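Local coordinates for protein polyhedrin (Simulium ubiquitum cypovirus, PDB 5A9A) that forms the crystalline matrix of cypovirus polyhedra, the occlusion-body microcrystals that embed virus particles and protect them outside the insect host, at the interface of chains A and B. Sequence-based numbering; all coordinates share one arbitrary frame. Chains: chain A/B, Polyhedrin.

Contact 1: the interface of chains A and B. Residues chain A 87, 126-129, 134; chain B 35, 51, 53, 203, 217, 221.
The guanidinium of B:Arg35 has the methyl CD1 of A:Leu129 over one face, 3.4 Å above the plane and toward the rim, while the carboxylate of B:Asp51 occupies its edge. B:Arg35 crosses A:Trp134 obliquely: its CB lies over one indole face toward the rim, CD comes near the tryptophan CB and CG, and the guanidinium is turned 82° from the ring. At the edge of the A:Arg87 guanidinium lie OD1 of A:Asp127, CB of B:Asp51 and water 2, and CB of B:Asn203 packs close by. Within chain B, B:Arg35 grips B:Asp51 side-on, NE to OD1 at 2.9 Å and NH2 to OD2 at 2.7 Å; its chain, extended from CG to NE with CG anti to the backbone N (chi1 -166°), delivers this head to the interface. A:Asp127 crosses it at about a right angle, and OD2 lies 3.1 Å from B:Arg35 NH2, a salt bridge with a weak hydrogen bond. The same OD2 offers its syn lone pair to the ammonium NZ of B:Lys221, 2.9 Å away, the two side chains meeting tip to tip. B:Lys221, bent at chi2 (-61°) and straight beyond, ends helix 211-221, and its NZ also donates to the carbonyl O of A:Arg87 at 3.0 Å, from above the carbonyl plane. That residue closes helix 76-87, so the ammonium joins two helix ends. The positive groups of A:Arg87, B:Arg35 and B:Lys221 probably favour ionised aspartates. Water 2 links A:Arg87 NH2 to the backbone N of B:Asp51, and water 3 joins B:Asp51 OD2 to the backbone O of A:Asp127. This charged, water-bridged patch probably helps hold two polyhedrin copies together in the polyhedra. Farther along, B:Asn53 slides past A:Leu129 in the opposite direction, its amide touching CD2. Its ND2 donates to the carbonyl O of A:Cys128 at 3.2 Å, and water 1 bridges that O, at 2.7 Å, to B:Asn53 OD1.

Contact 2: the interface of chains A and B. Residues chain A 61, 63, 128; chain B 199-204.
A:Tyr61, near the end of strand 57-62, packs against the backbone and side chains of B:Ile199 to B:Arg202 at the interface of two polyhedrin chains. The tight part is apolar. CD1 of B:Ile201 presses on the root of the phenol, 3.4 Å from CG of A:Tyr61, as the two side chains slide past each other in opposite directions; CA of B:Ile201 lies over one face of the ring, toward the rim. The tyrosine takes the crowded first torsion, with CG between the backbone N and the carbonyl carbon (chi1 67°), which sets the ring alongside B:Ile201 with its OH toward B:Arg202 N. CD1 of B:Ile201 also touches the thiol SG of A:Cys128 at 3.7 Å, and its CG2 meets CB of the same cysteine, so the isoleucine packs against both residues. At the far end of the ring, the backbone N of B:Arg202 gives the phenol OH a weak hydrogen bond. The polar, water-bearing side is built on A:Asn63. Its ND2 donates to the carbonyl O of B:Arg202 at 3.0 Å, the oxygen lying within the amide plane and using a lone pair, a well-aimed bond. The same ND2 turns to water 4, which reaches OD1 of B:Asn204 at 2.8 Å. Direct hydrogen bonds thus use main-chain atoms of B:Arg202, B:Ile201 supplies apolar packing, and the site probably helps lock neighbouring polyhedrin molecules together in the polyhedra.

Contact 1: the interface of chains A and B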
ATOM      1  N   ARG A  87       3.982 -12.407  19.385  1.00 17.35           N
ATOM      2  CA  ARG A  87       3.625 -10.991  19.474  1.00 17.60           C
ATOM      3  C   ARG A  87       2.811 -10.642  20.717  1.00 18.93           C
ATOM      4  O   ARG A  87       2.566  -9.467  20.995  1.00 17.26           O
ATOM      5  CB  ARG A  87       2.856 -10.556  18.226  1.00 16.99           C
ATOM      6  CG  ARG A  87       3.682 -10.580  16.956  1.00 17.27           C
ATOM      7  CD  ARG A  87       2.869 -10.076  15.779  1.00 18.09           C
ATOM      8  NE  ARG A  87       2.313  -8.749  16.030  1.00 18.22           N
ATOM      9  CZ  ARG A  87       1.199  -8.283  15.470  1.00 18.66           C
ATOM     10  NH1 ARG A  87       0.507  -9.038  14.625  1.00 15.76           N
ATOM     11  NH2 ARG A  87       0.775  -7.061  15.759  1.00 17.43           N
ATOM     12  N   GLU A 126       9.136  -8.289  16.566  1.00 16.68           N
ATOM     13  CA  GLU A 126       7.888  -8.926  16.155  1.00 19.29           C
ATOM     14  C   GLU A 126       6.757  -7.930  15.893  1.00 18.08           C
ATOM     15  O   GLU A 126       5.779  -8.266  15.229  1.00 17.24           O
ATOM     16  CB  GLU A 126       7.448  -9.967  17.190  1.00 18.78           C
ATOM     17  CG  GLU A 126       7.125  -9.403  18.564  1.00 21.07           C
ATOM     18  CD  GLU A 126       8.344  -9.309  19.465  1.00 25.41           C
ATOM     19  OE1 GLU A 126       9.483  -9.426  18.959  1.00 23.71           O
ATOM     20  OE2 GLU A 126       8.157  -9.123  20.684  1.00 23.08           O
ATOM     21  N   ASP A 127       6.892  -6.711  16.410  1.00 16.83           N
ATOM     22  CA  ASP A 127       5.909  -5.661  16.152  1.00 17.99           C
ATOM     23  C   ASP A 127       6.408  -4.701  15.072  1.00 18.52           C
ATOM     24  O   ASP A 127       5.827  -3.637  14.855  1.00 16.76           O
ATOM     25  CB  ASP A 127       5.600  -4.886  17.435  1.00 19.93           C
ATOM     26  CG  ASP A 127       4.820  -5.710  18.443  1.00 22.20           C
ATOM     27  OD1 ASP A 127       4.102  -6.644  18.028  1.00 25.13           O
ATOM     28  OD2 ASP A 127       4.921  -5.417  19.651  1.00 26.70           O
ATOM     29  N   CYS A 128       7.490  -5.090  14.405  1.00 16.22           N
ATOM     30  CA  CYS A 128       8.119  -4.266  13.376  1.00 16.67           C
ATOM     31  C   CYS A 128       8.516  -2.893  13.918  1.00 16.54           C
ATOM     32  O   CYS A 128       8.271  -1.868  13.279  1.00 14.78           O
ATOM     33  CB  CYS A 128       7.197  -4.119  12.162  1.00 17.32           C
ATOM     34  SG  CYS A 128       8.091  -3.903  10.595  1.00 18.11           S
ATOM     35  N   LEU A 129       9.130  -2.888  15.100  1.00 15.81           N
ATOM     36  CA  LEU A 129       9.687  -1.676  15.690  1.00 15.64           C
ATOM     37  C   LEU A 129      11.175  -1.907  15.958  1.00 18.58           C
ATOM     38  O   LEU A 129      11.607  -3.051  16.098  1.00 17.03           O
ATOM     39  CB  LEU A 129       8.969  -1.336  16.999  1.00 16.10           C
ATOM     40  CG  LEU A 129       7.474  -1.013  16.914  1.00 16.56           C
ATOM     41  CD1 LEU A 129       6.828  -1.098  18.289  1.00 20.80           C
ATOM     42  CD2 LEU A 129       7.238   0.360  16.298  1.00 16.96           C
ATOM     43  N   TRP A 134       7.773   1.107  22.049  1.00 18.55           N
ATOM     44  CA  TRP A 134       7.498   2.000  20.924  1.00 18.33           C
ATOM     45  C   TRP A 134       7.818   3.455  21.255  1.00 17.84           C
ATOM     46  O   TRP A 134       8.095   4.260  20.366  1.00 16.77           O
ATOM     47  CB  TRP A 134       6.037   1.883  20.474  1.00 19.32           C
ATOM     48  CG  TRP A 134       5.044   2.486  21.423  1.00 19.41           C
ATOM     49  CD1 TRP A 134       4.405   1.857  22.453  1.00 19.16           C
ATOM     50  CD2 TRP A 134       4.566   3.838  21.422  1.00 18.20           C
ATOM     51  NE1 TRP A 134       3.561   2.733  23.094  1.00 19.86           N
ATOM     52  CE2 TRP A 134       3.647   3.959  22.486  1.00 17.35           C
ATOM     53  CE3 TRP A 134       4.833   4.962  20.632  1.00 18.97           C
ATOM     54  CZ2 TRP A 134       2.990   5.155  22.776  1.00 16.45           C
ATOM     55  CZ3 TRP A 134       4.182   6.150  20.922  1.00 17.52           C
ATOM     56  CH2 TRP A 134       3.269   6.236  21.985  1.00 17.58           C
TER
ATOM     57  N   ARG B  35       1.974   5.110  17.173  1.00 14.40           N
ATOM     58  CA  ARG B  35       1.389   3.774  17.186  1.00 16.23           C
ATOM     59  C   ARG B  35      -0.126   3.803  17.389  1.00 16.61           C
ATOM     60  O   ARG B  35      -0.634   4.411  18.333  1.00 14.91           O
ATOM     61  CB  ARG B  35       2.063   2.913  18.259  1.00 17.87           C
ATOM     62  CG  ARG B  35       1.771   1.423  18.134  1.00 18.21           C
ATOM     63  CD  ARG B  35       2.793   0.585  18.890  1.00 20.32           C
ATOM     64  NE  ARG B  35       2.598  -0.846  18.667  1.00 21.90           N
ATOM     65  CZ  ARG B  35       3.219  -1.807  19.347  1.00 22.84           C
ATOM     66  NH1 ARG B  35       4.077  -1.498  20.313  1.00 20.89           N
ATOM     67  NH2 ARG B  35       2.975  -3.080  19.070  1.00 25.09           N
ATOM     68  N   ASP B  51      -2.387  -3.580  14.444  1.00 17.46           N
ATOM     69  CA  ASP B  51      -1.392  -2.693  15.030  1.00 17.84           C
ATOM     70  C   ASP B  51      -0.611  -1.945  13.951  1.00 18.55           C
ATOM     71  O   ASP B  51       0.041  -2.561  13.107  1.00 15.58           O
ATOM     72  CB  ASP B  51      -0.448  -3.519  15.909  1.00 19.33           C
ATOM     73  CG  ASP B  51       0.735  -2.720  16.422  1.00 25.23           C
ATOM     74  OD1 ASP B  51       0.589  -1.499  16.622  1.00 26.63           O
ATOM     75  OD2 ASP B  51       1.814  -3.318  16.626  1.00 30.60           O
ATOM     76  N   ASN B  53       2.193   1.269  12.930  1.00 15.17           N
ATOM     77  CA  ASN B  53       3.200   2.233  13.364  1.00 14.42           C
ATOM     78  C   ASN B  53       3.823   2.972  12.181  1.00 14.84           C
ATOM     79  O   ASN B  53       3.947   2.424  11.083  1.00 13.80           O
ATOM     80  CB  ASN B  53       4.279   1.569  14.235  1.00 14.29           C
ATOM     81  CG  ASN B  53       5.373   0.896  13.417  1.00 15.87           C
ATOM     82  OD1 ASN B  53       6.142   1.556  12.719  1.00 15.42           O
ATOM     83  ND2 ASN B  53       5.465  -0.422  13.526  1.00 14.60           N
ATOM     84  N   ASN B 203       0.607  -4.401  10.817  1.00 14.13           N
ATOM     85  CA  ASN B 203       0.889  -5.729  11.345  1.00 16.06           C
ATOM     86  C   ASN B 203      -0.314  -6.638  11.124  1.00 15.97           C
ATOM     87  O   ASN B 203      -1.450  -6.167  11.043  1.00 16.91           O
ATOM     88  CB  ASN B 203       1.240  -5.657  12.833  1.00 16.12           C
ATOM     89  CG  ASN B 203       2.595  -5.011  13.085  1.00 19.44           C
ATOM     90  OD1 ASN B 203       2.703  -4.030  13.822  1.00 20.96           O
ATOM     91  ND2 ASN B 203       3.634  -5.561  12.470  1.00 16.65           N
ATOM     92  N   TYR B 217      -2.751  -6.941  26.691  1.00 14.50           N
ATOM     93  CA  TYR B 217      -2.009  -6.547  25.492  1.00 16.14           C
ATOM     94  C   TYR B 217      -1.732  -5.046  25.478  1.00 15.42           C
ATOM     95  O   TYR B 217      -0.607  -4.610  25.241  1.00 15.11           O
ATOM     96  CB  TYR B 217      -2.793  -6.934  24.236  1.00 15.29           C
ATOM     97  CG  TYR B 217      -2.110  -6.571  22.929  1.00 15.69           C
ATOM     98  CD1 TYR B 217      -1.225  -7.451  22.317  1.00 16.59           C
ATOM     99  CD2 TYR B 217      -2.366  -5.358  22.300  1.00 16.15           C
ATOM    100  CE1 TYR B 217      -0.606  -7.129  21.121  1.00 18.13           C
ATOM    101  CE2 TYR B 217      -1.750  -5.026  21.106  1.00 16.92           C
ATOM    102  CZ  TYR B 217      -0.874  -5.915  20.521  1.00 19.18           C
ATOM    103  OH  TYR B 217      -0.258  -5.593  19.332  1.00 19.63           O
ATOM    104  N   LYS B 221       1.944  -3.351  25.581  1.00 16.43           N
ATOM    105  CA  LYS B 221       2.451  -2.522  24.491  1.00 17.61           C
ATOM    106  C   LYS B 221       2.379  -1.037  24.843  1.00 18.76           C
ATOM    107  O   LYS B 221       2.812  -0.186  24.067  1.00 18.15           O
ATOM    108  CB  LYS B 221       1.652  -2.775  23.212  1.00 18.28           C
ATOM    109  CG  LYS B 221       1.544  -4.243  22.812  1.00 19.65           C
ATOM    110  CD  LYS B 221       2.903  -4.877  22.548  1.00 18.38           C
ATOM    111  CE  LYS B 221       2.746  -6.352  22.200  1.00 17.67           C
ATOM    112  NZ  LYS B 221       4.038  -7.029  21.915  1.00 18.09           N
TER
HETATM  113  O   HOH W   1       8.929   0.715  12.708  1.00 12.20           O
HETATM  114  O   HOH W   2      -1.766  -6.478  14.599  1.00 12.96           O
HETATM  115  O   HOH W   3       3.791  -1.618  15.955  1.00 18.93           O

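Contact 2: the interface of chains A and B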
ATOM      1  N   TYR A  61       7.930  -3.166   3.730  1.00 17.62           N
ATOM      2  CA  TYR A  61       8.188  -3.940   4.928  1.00 15.54           C
ATOM      3  C   TYR A  61       7.647  -5.347   4.791  1.00 16.45           C
ATOM      4  O   TYR A  61       6.851  -5.645   3.901  1.00 16.26           O
ATOM      5  CB  TYR A  61       7.504  -3.280   6.124  1.00 16.26           C
ATOM      6  CG  TYR A  61       5.996  -3.332   6.020  1.00 16.73           C
ATOM      7  CD1 TYR A  61       5.304  -2.406   5.253  1.00 20.27           C
ATOM      8  CD2 TYR A  61       5.269  -4.317   6.670  1.00 16.49           C
ATOM      9  CE1 TYR A  61       3.930  -2.453   5.144  1.00 18.89           C
ATOM     10  CE2 TYR A  61       3.893  -4.372   6.571  1.00 17.32           C
ATOM     11  CZ  TYR A  61       3.229  -3.437   5.806  1.00 19.00           C
ATOM     12  OH  TYR A  61       1.858  -3.485   5.698  1.00 20.55           O
ATOM     13  N   ASN A  63       5.859  -7.583   7.745  1.00 16.12           N
ATOM     14  CA  ASN A  63       5.497  -7.784   9.142  1.00 15.60           C
ATOM     15  C   ASN A  63       5.819  -9.228   9.481  1.00 16.21           C
ATOM     16  O   ASN A  63       6.205  -9.990   8.595  1.00 16.16           O
ATOM     17  CB  ASN A  63       4.027  -7.446   9.411  1.00 16.53           C
ATOM     18  CG  ASN A  63       3.056  -8.351   8.663  1.00 18.15           C
ATOM     19  OD1 ASN A  63       3.346  -9.515   8.390  1.00 16.38           O
ATOM     20  ND2 ASN A  63       1.888  -7.812   8.341  1.00 16.32           N
ATOM     21  N   CYS A 128       7.490  -5.090  14.405  1.00 16.22           N
ATOM     22  CA  CYS A 128       8.119  -4.266  13.376  1.00 16.67           C
ATOM     23  C   CYS A 128       8.516  -2.893  13.918  1.00 16.54           C
ATOM     24  O   CYS A 128       8.271  -1.868  13.279  1.00 14.78           O
ATOM     25  CB  CYS A 128       7.197  -4.119  12.162  1.00 17.32           C
ATOM     26  SG  CYS A 128       8.091  -3.903  10.595  1.00 18.11           S
TER
ATOM     27  N   ILE B 199       6.922   4.637   6.134  1.00 16.04           N
ATOM     28  CA  ILE B 199       6.514   3.284   5.806  1.00 17.73           C
ATOM     29  C   ILE B 199       5.492   2.859   6.853  1.00 17.99           C
ATOM     30  O   ILE B 199       5.849   2.501   7.975  1.00 15.98           O
ATOM     31  CB  ILE B 199       7.718   2.332   5.830  1.00 18.29           C
ATOM     32  CG1 ILE B 199       8.830   2.875   4.931  1.00 16.92           C
ATOM     33  CG2 ILE B 199       7.307   0.937   5.390  1.00 17.29           C
ATOM     34  CD1 ILE B 199      10.167   2.199   5.128  1.00 18.01           C
ATOM     35  N   ILE B 200       4.220   2.928   6.484  1.00 16.20           N
ATOM     36  CA  ILE B 200       3.136   2.653   7.415  1.00 16.37           C
ATOM     37  C   ILE B 200       2.990   1.147   7.607  1.00 17.25           C
ATOM     38  O   ILE B 200       2.512   0.439   6.721  1.00 15.81           O
ATOM     39  CB  ILE B 200       1.810   3.256   6.913  1.00 16.56           C
ATOM     40  CG1 ILE B 200       1.991   4.750   6.628  1.00 16.83           C
ATOM     41  CG2 ILE B 200       0.703   3.046   7.934  1.00 17.46           C
ATOM     42  CD1 ILE B 200       0.863   5.365   5.826  1.00 19.41           C
ATOM     43  N   ILE B 201       3.425   0.660   8.764  1.00 15.30           N
ATOM     44  CA  ILE B 201       3.358  -0.763   9.058  1.00 15.51           C
ATOM     45  C   ILE B 201       1.943  -1.171   9.440  1.00 16.36           C
ATOM     46  O   ILE B 201       1.362  -0.628  10.378  1.00 15.32           O
ATOM     47  CB  ILE B 201       4.294  -1.156  10.223  1.00 15.58           C
ATOM     48  CG1 ILE B 201       5.720  -0.655   9.973  1.00 16.63           C
ATOM     49  CG2 ILE B 201       4.290  -2.670  10.420  1.00 15.26           C
ATOM     50  CD1 ILE B 201       6.367  -1.234   8.732  1.00 16.10           C
ATOM     51  N   ARG B 202       1.390  -2.125   8.701  1.00 15.33           N
ATOM     52  CA  ARG B 202       0.143  -2.771   9.086  1.00 16.03           C
ATOM     53  C   ARG B 202       0.472  -4.191   9.511  1.00 16.29           C
ATOM     54  O   ARG B 202       0.627  -5.077   8.669  1.00 16.44           O
ATOM     55  CB  ARG B 202      -0.843  -2.789   7.916  1.00 19.34           C
ATOM     56  CG  ARG B 202      -2.256  -3.259   8.273  1.00 23.84           C
ATOM     57  CD  ARG B 202      -3.096  -3.416   7.008  1.00 23.48           C
ATOM     58  NE  ARG B 202      -4.511  -3.672   7.268  1.00 23.22           N
ATOM     59  CZ  ARG B 202      -5.054  -4.883   7.381  1.00 24.11           C
ATOM     60  NH1 ARG B 202      -4.304  -5.972   7.270  1.00 18.87           N
ATOM     61  NH2 ARG B 202      -6.356  -5.006   7.601  1.00 21.16           N
ATOM     62  N   ASN B 203       0.607  -4.401  10.817  1.00 14.13           N
ATOM     63  CA  ASN B 203       0.889  -5.729  11.345  1.00 16.06           C
ATOM     64  C   ASN B 203      -0.314  -6.638  11.124  1.00 15.97           C
ATOM     65  O   ASN B 203      -1.450  -6.167  11.043  1.00 16.91           O
ATOM     66  CB  ASN B 203       1.240  -5.657  12.833  1.00 16.12           C
ATOM     67  CG  ASN B 203       2.595  -5.011  13.085  1.00 19.44           C
ATOM     68  OD1 ASN B 203       2.703  -4.030  13.822  1.00 20.96           O
ATOM     69  ND2 ASN B 203       3.634  -5.561  12.470  1.00 16.65           N
ATOM     70  N   ASN B 204      -0.066  -7.939  11.016  1.00 14.83           N
ATOM     71  CA  ASN B 204      -1.144  -8.894  10.788  1.00 15.68           C
ATOM     72  C   ASN B 204      -2.172  -8.804  11.906  1.00 16.68           C
ATOM     73  O   ASN B 204      -1.808  -8.639  13.071  1.00 15.07           O
ATOM     74  CB  ASN B 204      -0.590 -10.316  10.719  1.00 16.73           C
ATOM     75  CG  ASN B 204      -1.513 -11.264   9.986  1.00 19.42           C
ATOM     76  OD1 ASN B 204      -2.010 -10.948   8.906  1.00 18.36           O
ATOM     77  ND2 ASN B 204      -1.758 -12.430  10.575  1.00 20.05           N
TER
HETATM   78  O   HOH W   4      -0.795  -9.078   7.223  1.00 13.46           O

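Contact 1 and contact 2 are adjoining patches of one interface between two polyhedrin copies, the centres of their C-alpha atoms about 8 Å apart. A:Cys128 and B:Asn203 belong to both: the cysteine offers its carbonyl to contact 1 and its thiol to contact 2, and the asparagine continues the segment from B:Ile199 to B:Asn204 into the charged cluster. Contact 1 brings charge and ordered water, contact 2 an apolar patch flanked by hydrogen bonding of the A:Asn63 side-chain amide to main chain. The deposited assembly holds three chains, and the lack of an exact two-fold is compatible with the interface repeating around a trimer.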